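Local coordinates for protein papillomavirus transcription factor E2 (Human papillomavirus type 18, PDB 1QQH) that probably regulates viral gene transcription and supports viral DNA replication through this N-terminal activation domain of the E2 protein, at residues 81-89 and 133-144; 56-66 and 105-114. The protein carries 1 engineered substitution. All blocks are in the same frame, centred on the assembly; numbering follows the deposited sequence.

Contact 1 and contact 2 illustrate two ways in which one antiparallel sheet is joined by other parts of the chain: in contact 1 the C-terminal tail lies along strand 81-89, whereas in contact 2 a short helix packs against the hairpin of strands 45-56 and 63-75. Strands 63-75 and 81-89 are neighbours in that sheet, and the segments alternate along the chain. The contact centres are 24 Å apart, contact 1 about 10 Å and contact 2 about 17 Å from the chain centre. They nevertheless touch, S89 O lying 3.5 Å from F107 CE1 in plain packing. The other protein chain of the assembly touches neither, so both are features of the single domain.

Contact 1. Residues 81-89 and 133-144; sequences WDKTATCVS and DSMCSTSDDTVS
K83 and the end of the chain, T142 to S144, illustrate how an ammonium group can be received by neutral oxygens as well as by a carboxylate. K83 CG stands anti to the backbone N (chi1 171°) and the chain beyond is extended, which carries the methylenes past D140 O. At the tip, K83 NZ donates to S144 OG at 2.9 Å, and K83 NZ also meets T142 O at 3.1 Å, in the carbonyl plane. E25 adds a salt bridge to the same nitrogen and accepts from S144 N.

K83 N in turn donates a hydrogen bond to D141 OD1 at 3.3 Å, meeting that oxygen nearly along its C-O axis. The same D141 OD1 lies 3.5 Å from D82 OD1, the two carboxylate planes turned 44° apart. Just beyond, T142 N closes an Asx turn on D140 OD1.

Further along, A85 CB packs against S137, and a water lies between T86 O and S137 N, accepting from the latter at 3.1 Å and probably donating to T86 O. S139 OG bonds to S71 OG and D70 O, tying the tail to strand 63-75. Contact then becomes short antiparallel pairing, in which V88 N reaches M135 O at 2.8 Å with a nearly straight N-H...O angle of 175°. C87 SG and C136 SG touch at 3.3 Å, too far apart for a disulfide, while V88 packs on V122 and F124 from the other face.

Chemically, the tail is held by a short, weakly bonded strand pairing, by a water midway, and by a lysine with several oxygen partners at the far end. The closeness of D82 and D141 would tend to raise the proton affinity of one carboxylate, an effect the K83 amide may partly offset.

Contact 2. Residues 56-66 and 105-114; sequences FDGNKDNCMTY and IEFKSECEKY
A beta-hairpin, strands 45-56 and 63-75, offers F56, M64 and Y66 to the short helix 107-111 and its flanking residues, and the contact is built mainly from rings and sulfur atoms. F107 CE2 lies over one face of the Y66 ring, offset toward the rim and 3.7 Å from Y66 CD1; the two rings are oblique, with planes at 52°. I105 CD1 approaches Y66 CD2 to 3.3 Å, also obliquely. E110 OE2 comes to the edge of the tyrosine ring, in its plane and 3.4 Å from Y66 CE2, with the carboxylate turned nearly perpendicular to the ring; the bend of the glutamate chain at chi2 (74°) swings that group round toward the tyrosine. E110 CG is modelled too close to Y66 OH, however, and the fine detail here is doubtful.

F56 takes the next part of the helix. Its CE2 rests 3.6 Å from C111 CA, while F56 CD2 is 3.7 Å from C111 SG, a cysteine sulfur-aromatic contact placed obliquely to the ring. Y114 follows, its ring oblique to that of F56, with centroids 5.7 Å apart. M64 crosses Y114 at about a right angle, its SD 4.7 Å from the ring centroid, a Met-aromatic contact, and M64 CE 3.4 Å from Y114 CZ.

Beyond the two segments, W120 touches both F56 and C111, and F107 reaches L93, V54 and V122, extending the apolar layer over the sheet. With F107 and C111 buried, K108 exposed and E110 also facing inward, the arrangement is consistent with a short amphipathic helical turn lying on the antiparallel sheet of the E2 activation domain.

Contact 1. Residues 81-89 and 133-144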
# COMPACT_ATOMS: atom_id res chain seq x y z
N TRP A 81 -7.55 -14.90 -2.86
CA TRP A 81 -8.34 -13.68 -2.75
C TRP A 81 -9.41 -13.55 -3.82
O TRP A 81 -9.13 -13.62 -5.01
CB TRP A 81 -7.44 -12.44 -2.79
CG TRP A 81 -6.58 -12.31 -1.58
CD1 TRP A 81 -5.34 -12.84 -1.39
CD2 TRP A 81 -6.94 -11.67 -0.35
NE1 TRP A 81 -4.91 -12.58 -0.12
CE2 TRP A 81 -5.87 -11.87 0.55
CE3 TRP A 81 -8.07 -10.96 0.09
CZ2 TRP A 81 -5.88 -11.38 1.86
CZ3 TRP A 81 -8.09 -10.47 1.38
CH2 TRP A 81 -7.00 -10.69 2.25
N ASP A 82 -10.65 -13.36 -3.38
CA ASP A 82 -11.76 -13.17 -4.30
C ASP A 82 -12.29 -11.76 -4.11
O ASP A 82 -12.10 -11.15 -3.06
CB ASP A 82 -12.89 -14.18 -4.05
CG ASP A 82 -12.53 -15.57 -4.52
OD1 ASP A 82 -11.99 -15.70 -5.64
OD2 ASP A 82 -12.80 -16.54 -3.77
N LYS A 83 -12.94 -11.24 -5.14
CA LYS A 83 -13.48 -9.89 -5.13
C LYS A 83 -14.99 -9.94 -5.42
O LYS A 83 -15.42 -10.60 -6.37
CB LYS A 83 -12.74 -9.07 -6.20
CG LYS A 83 -13.30 -7.71 -6.50
CD LYS A 83 -12.51 -7.08 -7.63
CE LYS A 83 -13.12 -5.79 -8.11
NZ LYS A 83 -12.32 -5.20 -9.22
N THR A 84 -15.77 -9.27 -4.59
CA THR A 84 -17.21 -9.25 -4.78
C THR A 84 -17.83 -7.93 -4.32
O THR A 84 -17.16 -7.07 -3.74
CB THR A 84 -17.90 -10.41 -4.02
OG1 THR A 84 -19.28 -10.45 -4.38
CG2 THR A 84 -17.77 -10.22 -2.52
N ALA A 85 -19.11 -7.76 -4.60
CA ALA A 85 -19.79 -6.52 -4.24
C ALA A 85 -20.45 -6.60 -2.87
O ALA A 85 -20.66 -7.68 -2.32
CB ALA A 85 -20.85 -6.19 -5.28
N THR A 86 -20.76 -5.43 -2.32
CA THR A 86 -21.45 -5.39 -1.05
C THR A 86 -22.92 -5.31 -1.42
O THR A 86 -23.29 -4.59 -2.34
CB THR A 86 -21.08 -4.15 -0.23
OG1 THR A 86 -19.87 -4.40 0.50
CG2 THR A 86 -22.19 -3.81 0.76
N CYS A 87 -23.74 -6.08 -0.72
CA CYS A 87 -25.16 -6.06 -0.99
C CYS A 87 -25.88 -5.34 0.14
O CYS A 87 -25.62 -5.57 1.31
CB CYS A 87 -25.70 -7.47 -1.13
SG CYS A 87 -25.12 -8.29 -2.62
N VAL A 88 -26.79 -4.46 -0.26
CA VAL A 88 -27.58 -3.67 0.67
C VAL A 88 -29.03 -4.13 0.67
O VAL A 88 -29.77 -3.87 -0.28
CB VAL A 88 -27.53 -2.17 0.26
CG1 VAL A 88 -28.30 -1.33 1.26
CG2 VAL A 88 -26.09 -1.71 0.15
N SER A 89 -29.45 -4.80 1.74
CA SER A 89 -30.84 -5.25 1.86
C SER A 89 -31.45 -4.60 3.09
O SER A 89 -30.76 -3.90 3.83
CB SER A 89 -30.90 -6.76 2.03
OG SER A 89 -30.40 -7.14 3.30
N ASP A 133 -35.50 -7.68 -1.91
CA ASP A 133 -34.37 -7.51 -2.80
C ASP A 133 -33.29 -6.70 -2.13
O ASP A 133 -33.29 -6.52 -0.91
CB ASP A 133 -34.79 -6.80 -4.09
CG ASP A 133 -35.74 -7.63 -4.93
OD1 ASP A 133 -35.42 -8.82 -5.18
OD2 ASP A 133 -36.78 -7.09 -5.35
N SER A 134 -32.35 -6.23 -2.93
CA SER A 134 -31.25 -5.43 -2.43
C SER A 134 -30.44 -4.94 -3.60
O SER A 134 -30.48 -5.51 -4.68
CB SER A 134 -30.37 -6.27 -1.50
OG SER A 134 -29.61 -7.21 -2.24
N MET A 135 -29.70 -3.86 -3.38
CA MET A 135 -28.86 -3.32 -4.43
C MET A 135 -27.42 -3.68 -4.10
O MET A 135 -27.10 -4.02 -2.96
CB MET A 135 -29.00 -1.80 -4.50
CG MET A 135 -30.37 -1.31 -4.95
SD MET A 135 -30.25 -0.07 -6.29
CE MET A 135 -29.28 1.24 -5.50
N CYS A 136 -26.56 -3.63 -5.11
CA CYS A 136 -25.15 -3.94 -4.93
C CYS A 136 -24.41 -3.44 -6.14
O CYS A 136 -25.00 -3.21 -7.19
CB CYS A 136 -24.92 -5.45 -4.81
SG CYS A 136 -26.38 -6.50 -5.03
N SER A 137 -23.11 -3.24 -5.98
CA SER A 137 -22.28 -2.80 -7.08
C SER A 137 -22.25 -3.97 -8.06
O SER A 137 -22.75 -5.06 -7.76
CB SER A 137 -20.86 -2.51 -6.58
OG SER A 137 -20.01 -2.14 -7.65
N THR A 138 -21.69 -3.74 -9.23
CA THR A 138 -21.60 -4.78 -10.25
C THR A 138 -20.28 -5.56 -10.11
O THR A 138 -20.05 -6.53 -10.82
CB THR A 138 -21.69 -4.18 -11.66
OG1 THR A 138 -20.69 -3.17 -11.81
CG2 THR A 138 -23.05 -3.55 -11.88
N SER A 139 -19.43 -5.14 -9.17
CA SER A 139 -18.15 -5.79 -8.92
C SER A 139 -18.22 -7.30 -8.78
O SER A 139 -19.10 -7.83 -8.08
CB SER A 139 -17.50 -5.22 -7.65
OG SER A 139 -17.15 -3.85 -7.80
N ASP A 140 -17.29 -7.99 -9.43
CA ASP A 140 -17.19 -9.45 -9.35
C ASP A 140 -15.70 -9.83 -9.36
O ASP A 140 -14.85 -8.95 -9.24
CB ASP A 140 -17.95 -10.12 -10.51
CG ASP A 140 -17.34 -9.81 -11.88
OD1 ASP A 140 -16.36 -9.03 -11.95
OD2 ASP A 140 -17.86 -10.36 -12.88
N ASP A 141 -15.39 -11.11 -9.48
CA ASP A 141 -14.00 -11.56 -9.48
C ASP A 141 -13.10 -10.86 -10.50
O ASP A 141 -11.88 -10.91 -10.39
CB ASP A 141 -13.91 -13.07 -9.70
CG ASP A 141 -14.30 -13.87 -8.46
OD1 ASP A 141 -13.98 -13.43 -7.34
OD2 ASP A 141 -14.92 -14.94 -8.62
N THR A 142 -13.71 -10.22 -11.49
CA THR A 142 -12.95 -9.52 -12.53
C THR A 142 -12.09 -8.40 -11.94
O THR A 142 -12.54 -7.67 -11.06
CB THR A 142 -13.90 -8.90 -13.58
OG1 THR A 142 -14.65 -9.94 -14.22
CG2 THR A 142 -13.10 -8.14 -14.64
N VAL A 143 -10.87 -8.28 -12.45
CA VAL A 143 -9.94 -7.24 -12.02
C VAL A 143 -10.33 -5.93 -12.69
O VAL A 143 -10.80 -5.92 -13.83
CB VAL A 143 -8.49 -7.59 -12.41
CG1 VAL A 143 -7.55 -6.44 -12.03
CG2 VAL A 143 -8.06 -8.86 -11.71
N SER A 144 -10.15 -4.82 -11.98
CA SER A 144 -10.48 -3.50 -12.51
C SER A 144 -9.47 -3.03 -13.54
O SER A 144 -9.90 -2.62 -14.64
CB SER A 144 -10.57 -2.48 -11.37
OG SER A 144 -11.68 -2.74 -10.54
OXT SER A 144 -8.25 -3.06 -13.24
O HOH W 1 -21.67 -2.82 -3.23

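Contact 2. Residues 56-66 and 105-114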
# COMPACT_ATOMS: atom_id res chain seq x y z
N PHE A 56 -34.61 4.97 11.33
CA PHE A 56 -35.28 4.13 12.32
C PHE A 56 -36.60 4.75 12.73
O PHE A 56 -36.69 5.96 12.94
CB PHE A 56 -34.37 3.93 13.53
CG PHE A 56 -33.06 3.30 13.18
CD1 PHE A 56 -31.91 4.07 13.06
CD2 PHE A 56 -32.99 1.93 12.92
CE1 PHE A 56 -30.71 3.49 12.68
CE2 PHE A 56 -31.79 1.35 12.54
CZ PHE A 56 -30.64 2.13 12.42
N ASP A 57 -37.61 3.90 12.85
CA ASP A 57 -38.95 4.35 13.20
C ASP A 57 -39.40 5.18 12.01
O ASP A 57 -38.73 5.17 10.97
CB ASP A 57 -38.93 5.20 14.47
CG ASP A 57 -38.16 4.54 15.60
OD1 ASP A 57 -38.48 3.38 15.96
OD2 ASP A 57 -37.22 5.18 16.14
N GLY A 58 -40.51 5.90 12.14
CA GLY A 58 -40.97 6.71 11.03
C GLY A 58 -40.45 8.13 11.13
O GLY A 58 -41.23 9.09 11.11
N ASN A 59 -39.13 8.28 11.22
CA ASN A 59 -38.53 9.60 11.36
C ASN A 59 -37.27 9.81 10.53
O ASN A 59 -36.33 9.03 10.62
CB ASN A 59 -38.23 9.86 12.84
CG ASN A 59 -37.54 11.19 13.07
OD1 ASN A 59 -38.02 12.24 12.63
ND2 ASN A 59 -36.41 11.15 13.77
N LYS A 60 -37.27 10.87 9.72
CA LYS A 60 -36.11 11.20 8.89
C LYS A 60 -34.93 11.59 9.77
O LYS A 60 -33.78 11.44 9.38
CB LYS A 60 -36.45 12.33 7.92
CG LYS A 60 -37.52 11.99 6.89
CD LYS A 60 -37.13 10.77 6.06
CE LYS A 60 -38.23 10.38 5.08
NZ LYS A 60 -37.88 9.18 4.28
N ASP A 61 -35.22 12.12 10.95
CA ASP A 61 -34.17 12.48 11.89
C ASP A 61 -33.75 11.15 12.49
O ASP A 61 -34.40 10.14 12.25
CB ASP A 61 -34.71 13.40 12.99
CG ASP A 61 -35.28 14.70 12.44
OD1 ASP A 61 -34.51 15.48 11.82
OD2 ASP A 61 -36.49 14.95 12.63
N ASN A 62 -32.67 11.14 13.27
CA ASN A 62 -32.21 9.89 13.87
C ASN A 62 -31.74 8.97 12.74
O ASN A 62 -31.80 7.74 12.84
CB ASN A 62 -33.37 9.26 14.67
CG ASN A 62 -33.06 7.87 15.19
OD1 ASN A 62 -31.95 7.60 15.66
ND2 ASN A 62 -34.04 6.98 15.13
N CYS A 63 -31.27 9.58 11.65
CA CYS A 63 -30.79 8.86 10.48
C CYS A 63 -29.35 8.35 10.56
O CYS A 63 -28.41 9.13 10.48
CB CYS A 63 -30.94 9.75 9.24
SG CYS A 63 -30.14 9.11 7.74
N MET A 64 -29.19 7.03 10.69
CA MET A 64 -27.86 6.43 10.74
C MET A 64 -27.29 6.19 9.35
O MET A 64 -28.01 5.86 8.41
CB MET A 64 -27.89 5.11 11.50
CG MET A 64 -27.75 5.26 13.01
SD MET A 64 -26.12 5.93 13.47
CE MET A 64 -25.28 4.43 14.07
N THR A 65 -25.98 6.36 9.23
CA THR A 65 -25.30 6.16 7.96
C THR A 65 -24.31 5.00 8.06
O THR A 65 -23.68 4.80 9.10
CB THR A 65 -24.53 7.42 7.52
OG1 THR A 65 -25.47 8.43 7.14
CG2 THR A 65 -23.65 7.12 6.33
N TYR A 66 -24.21 4.23 6.98
CA TYR A 66 -23.29 3.10 6.92
C TYR A 66 -22.60 3.10 5.57
O TYR A 66 -23.09 3.69 4.61
CB TYR A 66 -23.99 1.77 7.11
CG TYR A 66 -24.80 1.71 8.36
CD1 TYR A 66 -26.10 2.20 8.40
CD2 TYR A 66 -24.24 1.22 9.54
CE1 TYR A 66 -26.83 2.21 9.56
CE2 TYR A 66 -24.97 1.23 10.72
CZ TYR A 66 -26.26 1.73 10.72
OH TYR A 66 -26.99 1.79 11.87
N ILE A 105 -23.05 -6.07 9.02
CA ILE A 105 -23.90 -5.08 9.68
C ILE A 105 -25.33 -5.60 9.59
O ILE A 105 -25.84 -5.86 8.51
CB ILE A 105 -23.85 -3.69 9.03
CG1 ILE A 105 -22.53 -2.99 9.38
CG2 ILE A 105 -25.00 -2.84 9.57
CD1 ILE A 105 -22.51 -1.51 9.07
N GLU A 106 -25.95 -5.78 10.75
CA GLU A 106 -27.33 -6.26 10.83
C GLU A 106 -28.16 -5.07 11.30
O GLU A 106 -27.94 -4.54 12.39
CB GLU A 106 -27.42 -7.41 11.84
CG GLU A 106 -26.62 -8.64 11.43
CD GLU A 106 -27.40 -9.58 10.53
OE1 GLU A 106 -28.43 -9.15 9.96
OE2 GLU A 106 -26.99 -10.75 10.38
N PHE A 107 -29.09 -4.64 10.46
CA PHE A 107 -29.93 -3.50 10.78
C PHE A 107 -30.92 -3.76 11.91
O PHE A 107 -31.41 -2.82 12.52
CB PHE A 107 -30.65 -3.02 9.52
CG PHE A 107 -29.73 -2.36 8.50
CD1 PHE A 107 -30.05 -2.38 7.14
CD2 PHE A 107 -28.57 -1.70 8.91
CE1 PHE A 107 -29.22 -1.76 6.20
CE2 PHE A 107 -27.74 -1.08 7.97
CZ PHE A 107 -28.06 -1.11 6.61
N LYS A 108 -31.22 -5.03 12.19
CA LYS A 108 -32.14 -5.33 13.27
C LYS A 108 -31.46 -5.05 14.60
O LYS A 108 -32.05 -4.46 15.51
CB LYS A 108 -32.60 -6.78 13.24
CG LYS A 108 -33.51 -7.12 14.42
CD LYS A 108 -34.09 -8.52 14.33
CE LYS A 108 -35.09 -8.77 15.46
NZ LYS A 108 -35.64 -10.15 15.46
N SER A 109 -30.21 -5.46 14.72
CA SER A 109 -29.47 -5.25 15.94
C SER A 109 -29.20 -3.75 16.07
O SER A 109 -29.12 -3.21 17.17
CB SER A 109 -28.14 -6.02 15.90
OG SER A 109 -27.10 -5.20 15.40
N GLU A 110 -29.08 -3.09 14.93
CA GLU A 110 -28.82 -1.67 14.90
C GLU A 110 -30.04 -0.86 15.33
O GLU A 110 -29.92 0.23 15.88
CB GLU A 110 -28.43 -1.27 13.49
CG GLU A 110 -27.60 -0.04 13.42
CD GLU A 110 -26.17 -0.26 13.87
OE1 GLU A 110 -25.75 -1.43 14.05
OE2 GLU A 110 -25.45 0.74 14.04
N CYS A 111 -31.23 -1.40 15.06
CA CYS A 111 -32.47 -0.72 15.42
C CYS A 111 -32.68 -0.85 16.92
O CYS A 111 -33.33 0.00 17.55
CB CYS A 111 -33.65 -1.34 14.68
SG CYS A 111 -35.17 -0.37 14.79
N GLU A 112 -32.15 -1.92 17.50
CA GLU A 112 -32.26 -2.14 18.93
C GLU A 112 -31.44 -1.08 19.67
O GLU A 112 -31.64 -0.86 20.86
CB GLU A 112 -31.77 -3.55 19.28
CG GLU A 112 -32.51 -4.63 18.51
CD GLU A 112 -32.01 -6.03 18.82
OE1 GLU A 112 -30.79 -6.23 18.90
OE2 GLU A 112 -32.86 -6.92 18.99
N LYS A 113 -30.54 -0.43 18.95
CA LYS A 113 -29.71 0.61 19.53
C LYS A 113 -30.39 1.97 19.42
O LYS A 113 -30.20 2.83 20.28
CB LYS A 113 -28.36 0.69 18.81
CG LYS A 113 -27.54 -0.58 18.85
CD LYS A 113 -26.19 -0.33 18.20
CE LYS A 113 -25.39 -1.61 18.07
NZ LYS A 113 -24.05 -1.32 17.49
N TYR A 114 -31.18 2.16 18.37
CA TYR A 114 -31.89 3.41 18.16
C TYR A 114 -33.18 3.15 17.41
O TYR A 114 -33.14 2.84 16.22
CB TYR A 114 -31.04 4.40 17.36
CG TYR A 114 -29.58 4.03 17.20
CD1 TYR A 114 -29.17 3.13 16.22
CD2 TYR A 114 -28.61 4.61 18.01
CE1 TYR A 114 -27.82 2.81 16.06
CE2 TYR A 114 -27.26 4.30 17.86
CZ TYR A 114 -26.87 3.40 16.89
OH TYR A 114 -25.53 3.10 16.74